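Local coordinates for protein alpha-1,2-Mannosidase (Trichoderma reesei, PDB 1HCU) that probably trims terminal alpha-1,2-linked mannose residues from N-linked high-mannose glycans in a calcium-dependent hydrolysis, as a glycosyl hydrolase family 47 enzyme, at residues 150-155 against 226-231; 289-293 against 334-339; 305-310 against 339-343. One frame throughout, in Å; residues are numbered along the deposited sequence.

Interaction 1 of 3, residues 150-155 against 226-231; sequences TPSGVP and VSTSNG. With NAG (2-acetamido-2-deoxy-beta-D-glucopyranose), chain E.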
loop_
_atom_site.group_PDB
_atom_site.type_symbol
_atom_site.label_atom_id
_atom_site.label_comp_id
_atom_site.label_asym_id
_atom_site.label_seq_id
_atom_site.Cartn_x
_atom_site.Cartn_y
_atom_site.Cartn_z
ATOM N N THR A 150 19.605 -9.538 -14.541
ATOM C CA THR A 150 20.117 -10.677 -13.793
ATOM C C THR A 150 20.050 -11.881 -14.737
ATOM O O THR A 150 19.357 -11.842 -15.744
ATOM C CB THR A 150 19.244 -10.983 -12.570
ATOM O OG1 THR A 150 17.897 -11.223 -13.003
ATOM C CG2 THR A 150 19.264 -9.818 -11.589
ATOM N N PRO A 151 20.763 -12.968 -14.408
ATOM C CA PRO A 151 20.768 -14.174 -15.245
ATOM C C PRO A 151 19.375 -14.762 -15.486
ATOM O O PRO A 151 19.089 -15.262 -16.577
ATOM C CB PRO A 151 21.673 -15.133 -14.462
ATOM C CG PRO A 151 22.624 -14.210 -13.777
ATOM C CD PRO A 151 21.708 -13.106 -13.283
ATOM N N SER A 152 18.510 -14.690 -14.473
ATOM C CA SER A 152 17.150 -15.232 -14.579
ATOM C C SER A 152 16.114 -14.219 -15.061
ATOM O O SER A 152 15.106 -14.582 -15.667
ATOM C CB SER A 152 16.676 -15.755 -13.220
ATOM O OG SER A 152 16.495 -14.683 -12.311
ATOM N N GLY A 153 16.358 -12.951 -14.774
ATOM C CA GLY A 153 15.408 -11.931 -15.150
ATOM C C GLY A 153 14.708 -11.446 -13.893
ATOM O O GLY A 153 13.989 -10.447 -13.929
ATOM N N VAL A 154 14.900 -12.158 -12.782
ATOM C CA VAL A 154 14.303 -11.755 -11.512
ATOM C C VAL A 154 15.031 -10.470 -11.154
ATOM O O VAL A 154 16.266 -10.450 -11.056
ATOM C CB VAL A 154 14.536 -12.801 -10.378
ATOM C CG1 VAL A 154 14.021 -12.260 -9.041
ATOM C CG2 VAL A 154 13.838 -14.104 -10.717
ATOM N N PRO A 155 14.285 -9.379 -10.952
ATOM C CA PRO A 155 14.885 -8.085 -10.613
ATOM C C PRO A 155 15.756 -8.066 -9.361
ATOM O O PRO A 155 15.473 -8.748 -8.377
ATOM C CB PRO A 155 13.669 -7.171 -10.472
ATOM C CG PRO A 155 12.636 -8.112 -9.931
ATOM C CD PRO A 155 12.821 -9.320 -10.818
ATOM N N VAL A 226 13.437 -15.341 -3.511
ATOM C CA VAL A 226 13.707 -15.945 -4.810
ATOM C C VAL A 226 15.107 -15.593 -5.318
ATOM O O VAL A 226 15.534 -14.439 -5.269
ATOM C CB VAL A 226 12.661 -15.491 -5.858
ATOM C CG1 VAL A 226 12.984 -16.098 -7.219
ATOM C CG2 VAL A 226 11.283 -15.906 -5.423
ATOM N N SER A 227 15.810 -16.612 -5.796
ATOM C CA SER A 227 17.164 -16.482 -6.321
ATOM C C SER A 227 17.186 -15.636 -7.596
ATOM O O SER A 227 16.371 -15.845 -8.498
ATOM C CB SER A 227 17.712 -17.882 -6.621
ATOM O OG SER A 227 18.902 -17.819 -7.382
ATOM N N THR A 228 18.115 -14.687 -7.676
ATOM C CA THR A 228 18.210 -13.843 -8.862
ATOM C C THR A 228 18.954 -14.546 -9.999
ATOM O O THR A 228 18.795 -14.186 -11.166
ATOM C CB THR A 228 18.916 -12.507 -8.550
ATOM O OG1 THR A 228 20.248 -12.759 -8.086
ATOM C CG2 THR A 228 18.143 -11.746 -7.478
ATOM N N SER A 229 19.750 -15.557 -9.656
ATOM C CA SER A 229 20.504 -16.312 -10.651
ATOM C C SER A 229 19.662 -17.360 -11.381
ATOM O O SER A 229 19.858 -17.576 -12.572
ATOM C CB SER A 229 21.728 -16.989 -10.009
ATOM O OG SER A 229 21.360 -17.963 -9.045
ATOM N N ASN A 230 18.733 -18.016 -10.687
ATOM C CA ASN A 230 17.907 -19.033 -11.352
ATOM C C ASN A 230 16.410 -18.974 -11.051
ATOM O O ASN A 230 15.653 -19.861 -11.455
ATOM C CB ASN A 230 18.431 -20.437 -11.039
ATOM C CG ASN A 230 18.566 -20.691 -9.560
ATOM O OD1 ASN A 230 17.673 -20.366 -8.778
ATOM N ND2 ASN A 230 19.689 -21.287 -9.171
ATOM N N GLY A 231 15.993 -17.932 -10.337
ATOM C CA GLY A 231 14.591 -17.754 -10.007
ATOM C C GLY A 231 13.913 -18.874 -9.241
ATOM O O GLY A 231 12.712 -19.077 -9.380
HETATM C C1 NAG E . 19.962 -21.465 -7.758
HETATM C C2 NAG E . 20.573 -22.848 -7.498
HETATM C C3 NAG E . 20.873 -23.002 -6.001
HETATM C C4 NAG E . 21.692 -21.820 -5.467
HETATM C C5 NAG E . 21.011 -20.499 -5.848
HETATM C C6 NAG E . 21.821 -19.289 -5.443
HETATM C C7 NAG E . 19.881 -24.668 -8.926
HETATM C C8 NAG E . 19.701 -26.161 -8.700
HETATM N N2 NAG E . 19.618 -23.865 -7.901
HETATM O O3 NAG E . 21.578 -24.216 -5.777
HETATM O O4 NAG E . 21.794 -21.905 -4.050
HETATM O O5 NAG E . 20.829 -20.433 -7.275
HETATM O O6 NAG E . 20.993 -18.152 -5.261
HETATM O O7 NAG E . 20.258 -24.253 -10.022
#
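Hydrogen bonding between the two segments converges on one acceptor, the carbonyl oxygen of T228. S152 OG donates to T228 O at 2.6 Å, and S152 N adds a weak bond to the same T228 O at 3.4 Å. The serine hydroxyl also accepts from V154 N (S152 OG to V154 N, 3.0 Å), the i to i+2 pattern of an ST turn. T150 OG1 folds the same loop: it accepts from G153 N at 2.9 Å, an ST motif, and donates to V154 O at 2.7 Å. G153 sits at phi 107°, where a CB would be jammed against the preceding carbonyl.

Apolar packing involves V154 and T228. V154 CG2 lies 4.1 Å from V226 CG1 and 3.8 Å from G231 CA, V154 CB is 4.1 Å from T228 CA, and T150 CG2 is 4.1 Å from T228 CB. An ideal CB on G231 would fall 3.5 Å from V154 CG2, and its phi of 58° also favours glycine. Separately, P151 CB makes a van der Waals contact with a carbonyl, S229 O, at 3.6 Å.

The 226-231 turn carries an N-glycan: N230 ND2 is bonded covalently to NAG C1 at 1.5 Å, while S227 OG hydrogen-bonds NAG O6 at 3.0 Å. S229 OG donates to S227 OG at 3.0 Å, and N230 OD1 is hydrogen-bonded to T232 OG1. The contact thus joins the 150-155 loop to the glycan-bearing turn, away from the predicted active-site residues.

That turn leaves strand 225-227, paired antiparallel with strand 172-174, and T228 OG1 bonds A170 O. V154, P155 and V226 touch I178 of helix 175-178, while 150-155 links helix 127-144 to strand 158-160.

Interaction 2 of 3, residues 289-293 against 334-339; sequences DLTFL and KLASSY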
loop_
_atom_site.group_PDB
_atom_site.type_symbol
_atom_site.label_atom_id
_atom_site.label_comp_id
_atom_site.label_asym_id
_atom_site.label_seq_id
_atom_site.Cartn_x
_atom_site.Cartn_y
_atom_site.Cartn_z
ATOM N N ASP A 289 -14.638 -14.402 18.170
ATOM C CA ASP A 289 -15.369 -13.634 17.162
ATOM C C ASP A 289 -14.429 -12.858 16.252
ATOM O O ASP A 289 -14.831 -12.375 15.194
ATOM C CB ASP A 289 -16.378 -12.667 17.821
ATOM C CG ASP A 289 -15.730 -11.714 18.842
ATOM O OD1 ASP A 289 -15.318 -12.175 19.939
ATOM O OD2 ASP A 289 -15.638 -10.496 18.547
ATOM N N LEU A 290 -13.171 -12.748 16.661
ATOM C CA LEU A 290 -12.184 -12.032 15.876
ATOM C C LEU A 290 -11.418 -12.960 14.956
ATOM O O LEU A 290 -11.182 -14.124 15.282
ATOM C CB LEU A 290 -11.191 -11.333 16.799
ATOM C CG LEU A 290 -11.333 -9.837 17.065
ATOM C CD1 LEU A 290 -12.779 -9.378 17.103
ATOM C CD2 LEU A 290 -10.645 -9.573 18.371
ATOM N N THR A 291 -11.023 -12.436 13.805
ATOM C CA THR A 291 -10.260 -13.217 12.859
ATOM C C THR A 291 -9.066 -12.428 12.334
ATOM O O THR A 291 -9.238 -11.362 11.741
ATOM C CB THR A 291 -11.119 -13.643 11.660
ATOM O OG1 THR A 291 -12.199 -14.474 12.111
ATOM C CG2 THR A 291 -10.268 -14.422 10.662
ATOM N N PHE A 292 -7.864 -12.961 12.552
ATOM C CA PHE A 292 -6.624 -12.338 12.077
ATOM C C PHE A 292 -5.899 -13.314 11.149
ATOM O O PHE A 292 -6.232 -14.497 11.095
ATOM C CB PHE A 292 -5.681 -11.996 13.245
ATOM C CG PHE A 292 -6.244 -10.995 14.216
ATOM C CD1 PHE A 292 -6.672 -9.740 13.779
ATOM C CD2 PHE A 292 -6.369 -11.313 15.566
ATOM C CE1 PHE A 292 -7.217 -8.823 14.675
ATOM C CE2 PHE A 292 -6.915 -10.399 16.472
ATOM C CZ PHE A 292 -7.339 -9.157 16.027
ATOM N N LEU A 293 -4.900 -12.816 10.427
ATOM C CA LEU A 293 -4.125 -13.665 9.529
ATOM C C LEU A 293 -2.784 -14.015 10.177
ATOM O O LEU A 293 -2.023 -13.122 10.584
ATOM C CB LEU A 293 -3.892 -12.962 8.180
ATOM C CG LEU A 293 -5.139 -12.669 7.327
ATOM C CD1 LEU A 293 -4.747 -12.173 5.926
ATOM C CD2 LEU A 293 -5.961 -13.936 7.213
ATOM N N LYS A 334 -14.941 -9.464 7.362
ATOM C CA LYS A 334 -14.555 -9.965 8.674
ATOM C C LYS A 334 -13.152 -9.470 9.009
ATOM O O LYS A 334 -12.862 -9.096 10.145
ATOM C CB LYS A 334 -14.600 -11.501 8.678
ATOM C CG LYS A 334 -14.114 -12.161 9.963
ATOM C CD LYS A 334 -14.881 -11.639 11.170
ATOM C CE LYS A 334 -14.260 -12.088 12.481
ATOM N NZ LYS A 334 -14.604 -13.490 12.847
ATOM N N LEU A 335 -12.291 -9.449 8.002
ATOM C CA LEU A 335 -10.914 -9.012 8.178
ATOM C C LEU A 335 -10.851 -7.522 8.505
ATOM O O LEU A 335 -10.157 -7.106 9.434
ATOM C CB LEU A 335 -10.121 -9.303 6.905
ATOM C CG LEU A 335 -8.923 -10.256 6.964
ATOM C CD1 LEU A 335 -9.207 -11.451 7.866
ATOM C CD2 LEU A 335 -8.597 -10.704 5.542
ATOM N N ALA A 336 -11.575 -6.723 7.735
ATOM C CA ALA A 336 -11.595 -5.288 7.943
ATOM C C ALA A 336 -12.078 -4.989 9.361
ATOM O O ALA A 336 -11.509 -4.156 10.071
ATOM C CB ALA A 336 -12.513 -4.633 6.923
ATOM N N SER A 337 -13.124 -5.698 9.770
ATOM C CA SER A 337 -13.717 -5.544 11.087
ATOM C C SER A 337 -12.777 -5.969 12.206
ATOM O O SER A 337 -12.626 -5.264 13.208
ATOM C CB SER A 337 -15.000 -6.371 11.165
ATOM O OG SER A 337 -15.534 -6.353 12.470
ATOM N N SER A 338 -12.141 -7.123 12.039
ATOM C CA SER A 338 -11.238 -7.625 13.062
ATOM C C SER A 338 -10.043 -6.720 13.287
ATOM O O SER A 338 -9.680 -6.434 14.428
ATOM C CB SER A 338 -10.766 -9.034 12.704
ATOM O OG SER A 338 -11.793 -9.976 12.942
ATOM N N TYR A 339 -9.434 -6.270 12.198
ATOM C CA TYR A 339 -8.278 -5.396 12.297
ATOM C C TYR A 339 -8.659 -4.018 12.841
ATOM O O TYR A 339 -7.835 -3.334 13.448
ATOM C CB TYR A 339 -7.586 -5.308 10.936
ATOM C CG TYR A 339 -6.659 -6.483 10.689
ATOM C CD1 TYR A 339 -5.336 -6.437 11.111
ATOM C CD2 TYR A 339 -7.120 -7.665 10.089
ATOM C CE1 TYR A 339 -4.486 -7.522 10.953
ATOM C CE2 TYR A 339 -6.271 -8.763 9.927
ATOM C CZ TYR A 339 -4.955 -8.678 10.364
ATOM O OH TYR A 339 -4.096 -9.745 10.224
#
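K334 begins the contact by reaching along the loop before strand 292-297: its NZ donates to T291 OG1 at 2.7 Å and, weakly, to D289 O at 2.6 Å, although both acceptors are less surely placed in the model. The next residue, L335, makes the apolar contribution, with CD2 at 4.1 Å from L293 CD1 and CD1 at 4.2 Å from T291 CG2. S338, a full helical turn after K334, faces the extended segment as well; its OG accepts from T291 N at 2.7 Å with an N-H...O angle of 169°, so a helix side chain takes up a backbone amide. This is helix-on-sheet packing inside the family 47 catalytic domain, an (alpha/alpha)7 barrel, where helix 326-344 lies against the antiparallel sheet containing strand 292-297. S338 O meets the edge of the F292 ring, 3.4 Å from F292 CE1. Y339 then presents a ring face to that same edge: the centroids are 5.3 Å apart and the planes meet at 77°, a T-shaped (edge-to-face) pair. Its hydroxyl passes on to the strand, Y339 OH accepting from L293 N at 3.2 Å and 168°, and bonds S305 on the neighbouring strand 300-306.

Interaction 3 of 3, residues 305-310 against 339-343; sequences SGHLAS and YFGTY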
loop_
_atom_site.group_PDB
_atom_site.type_symbol
_atom_site.label_atom_id
_atom_site.label_comp_id
_atom_site.label_asym_id
_atom_site.label_seq_id
_atom_site.Cartn_x
_atom_site.Cartn_y
_atom_site.Cartn_z
ATOM N N SER A 305 0.698 -10.771 13.741
ATOM C CA SER A 305 0.301 -9.946 12.613
ATOM C C SER A 305 0.551 -8.472 12.923
ATOM O O SER A 305 1.165 -8.142 13.933
ATOM C CB SER A 305 -1.172 -10.200 12.290
ATOM O OG SER A 305 -1.502 -9.773 10.984
ATOM N N GLY A 306 0.087 -7.578 12.059
ATOM C CA GLY A 306 0.322 -6.168 12.305
ATOM C C GLY A 306 -0.445 -5.292 11.351
ATOM O O GLY A 306 -1.247 -5.775 10.559
ATOM N N HIS A 307 -0.172 -3.995 11.408
ATOM C CA HIS A 307 -0.863 -3.029 10.568
ATOM C C HIS A 307 -0.703 -3.255 9.058
ATOM O O HIS A 307 -1.603 -2.924 8.287
ATOM C CB HIS A 307 -0.406 -1.624 10.952
ATOM C CG HIS A 307 -1.385 -0.553 10.596
ATOM N ND1 HIS A 307 -1.719 -0.253 9.294
ATOM C CD2 HIS A 307 -2.091 0.301 11.373
ATOM C CE1 HIS A 307 -2.586 0.743 9.283
ATOM N NE2 HIS A 307 -2.828 1.098 10.530
ATOM N N LEU A 308 0.423 -3.815 8.627
ATOM C CA LEU A 308 0.626 -4.051 7.190
ATOM C C LEU A 308 -0.383 -5.059 6.652
ATOM O O LEU A 308 -0.946 -4.868 5.573
ATOM C CB LEU A 308 2.054 -4.552 6.899
ATOM C CG LEU A 308 3.216 -3.563 7.053
ATOM C CD1 LEU A 308 4.541 -4.281 6.803
ATOM C CD2 LEU A 308 3.046 -2.402 6.074
ATOM N N ALA A 309 -0.618 -6.127 7.411
ATOM C CA ALA A 309 -1.561 -7.159 6.981
ATOM C C ALA A 309 -3.018 -6.703 6.996
ATOM O O ALA A 309 -3.886 -7.392 6.464
ATOM C CB ALA A 309 -1.410 -8.400 7.845
ATOM N N SER A 310 -3.299 -5.547 7.590
ATOM C CA SER A 310 -4.683 -5.100 7.646
ATOM C C SER A 310 -5.237 -4.680 6.283
ATOM O O SER A 310 -6.431 -4.413 6.154
ATOM C CB SER A 310 -4.846 -3.957 8.654
ATOM O OG SER A 310 -4.210 -2.777 8.206
ATOM N N TYR A 339 -9.434 -6.270 12.198
ATOM C CA TYR A 339 -8.278 -5.396 12.297
ATOM C C TYR A 339 -8.659 -4.018 12.841
ATOM O O TYR A 339 -7.835 -3.334 13.448
ATOM C CB TYR A 339 -7.586 -5.308 10.936
ATOM C CG TYR A 339 -6.659 -6.483 10.689
ATOM C CD1 TYR A 339 -5.336 -6.437 11.111
ATOM C CD2 TYR A 339 -7.120 -7.665 10.089
ATOM C CE1 TYR A 339 -4.486 -7.522 10.953
ATOM C CE2 TYR A 339 -6.271 -8.763 9.927
ATOM C CZ TYR A 339 -4.955 -8.678 10.364
ATOM O OH TYR A 339 -4.096 -9.745 10.224
ATOM N N PHE A 340 -9.912 -3.613 12.649
ATOM C CA PHE A 340 -10.326 -2.330 13.198
ATOM C C PHE A 340 -10.417 -2.460 14.717
ATOM O O PHE A 340 -10.263 -1.481 15.441
ATOM C CB PHE A 340 -11.679 -1.886 12.650
ATOM C CG PHE A 340 -12.174 -0.614 13.268
ATOM C CD1 PHE A 340 -11.607 0.610 12.922
ATOM C CD2 PHE A 340 -13.159 -0.647 14.245
ATOM C CE1 PHE A 340 -12.018 1.787 13.548
ATOM C CE2 PHE A 340 -13.575 0.516 14.876
ATOM C CZ PHE A 340 -13.005 1.741 14.527
ATOM N N GLY A 341 -10.654 -3.682 15.187
ATOM C CA GLY A 341 -10.741 -3.939 16.616
ATOM C C GLY A 341 -9.427 -3.661 17.334
ATOM O O GLY A 341 -9.416 -3.497 18.558
ATOM N N THR A 342 -8.317 -3.623 16.592
ATOM C CA THR A 342 -7.013 -3.339 17.210
ATOM C C THR A 342 -6.844 -1.822 17.311
ATOM O O THR A 342 -5.930 -1.320 17.965
ATOM C CB THR A 342 -5.817 -3.938 16.404
ATOM O OG1 THR A 342 -5.768 -3.358 15.091
ATOM C CG2 THR A 342 -5.949 -5.456 16.292
ATOM N N TYR A 343 -7.744 -1.105 16.645
ATOM C CA TYR A 343 -7.755 0.357 16.663
ATOM C C TYR A 343 -8.641 0.798 17.839
ATOM O O TYR A 343 -8.190 1.464 18.770
ATOM C CB TYR A 343 -8.365 0.897 15.363
ATOM C CG TYR A 343 -7.391 1.377 14.309
ATOM C CD1 TYR A 343 -7.233 2.740 14.060
ATOM C CD2 TYR A 343 -6.649 0.475 13.539
ATOM C CE1 TYR A 343 -6.368 3.200 13.075
ATOM C CE2 TYR A 343 -5.776 0.923 12.548
ATOM C CZ TYR A 343 -5.639 2.289 12.322
ATOM O OH TYR A 343 -4.770 2.754 11.363
#
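Two tyrosine hydroxyls of helix 326-344 carry the polar part of this contact. Y343 OH and H307 NE2 are hydrogen-bonded at 2.7 Å (angle 166°), and Y339 OH and S305 OG are likewise bonded at 2.7 Å; either partner could be the donor in each pair. Y339 OH also accepts from L293 N. S310 OG donates to H307 O at 2.6 Å and is hydrogen-bonded to T394 OG1. The histidine and Y343 rings meet rim to rim, centroids 5.6 Å apart, as befits a bond formed in both ring planes. H307 lies beside the predicted active-site residues: its side chain is about 3 Å from that of E393 and about 5 Å from that of E353. The Y343 bond holds the NE2 edge of H307, while ND1 makes a weak bond to E393 OE2.

Packing gathers on the Y339 ring. S310 CA stands over its face, 4.0 Å from the centroid and 19° off the normal, a CH-pi contact; S310 CB is 3.5 Å from Y339 CD1, and A309 CB 3.8 Å from Y339 OH.

Segment 305-310 leaves strand 300-306, which pairs antiparallel with strand 354-356, and enters a 3-10 turn; helix 393-405 touches H307, S310 and Y343.

Overall arrangement
Interactions 2 and 3 form one continuous region, with centres 8 Å apart. They share Y339 on helix 326-344, and their other segments lie on strands 292-297 and 300-306, neighbours in one sheet; L293 O and S305 OG approach to 3.4 Å. Interaction 3 is the nearer to the predicted catalytic residues: between side chains, H307 is about 3 Å from E393 and about 5 Å from E353, while the shared Y339 is about 8 Å from E393 and L293 about 9 Å from D245. The S310 side chain is about 9 Å from the bound calcium, that of Y339 about 13 Å. Interaction 1 stands apart at a glycosylated site, its centre 36 and 33 Å from those of interactions 2 and 3.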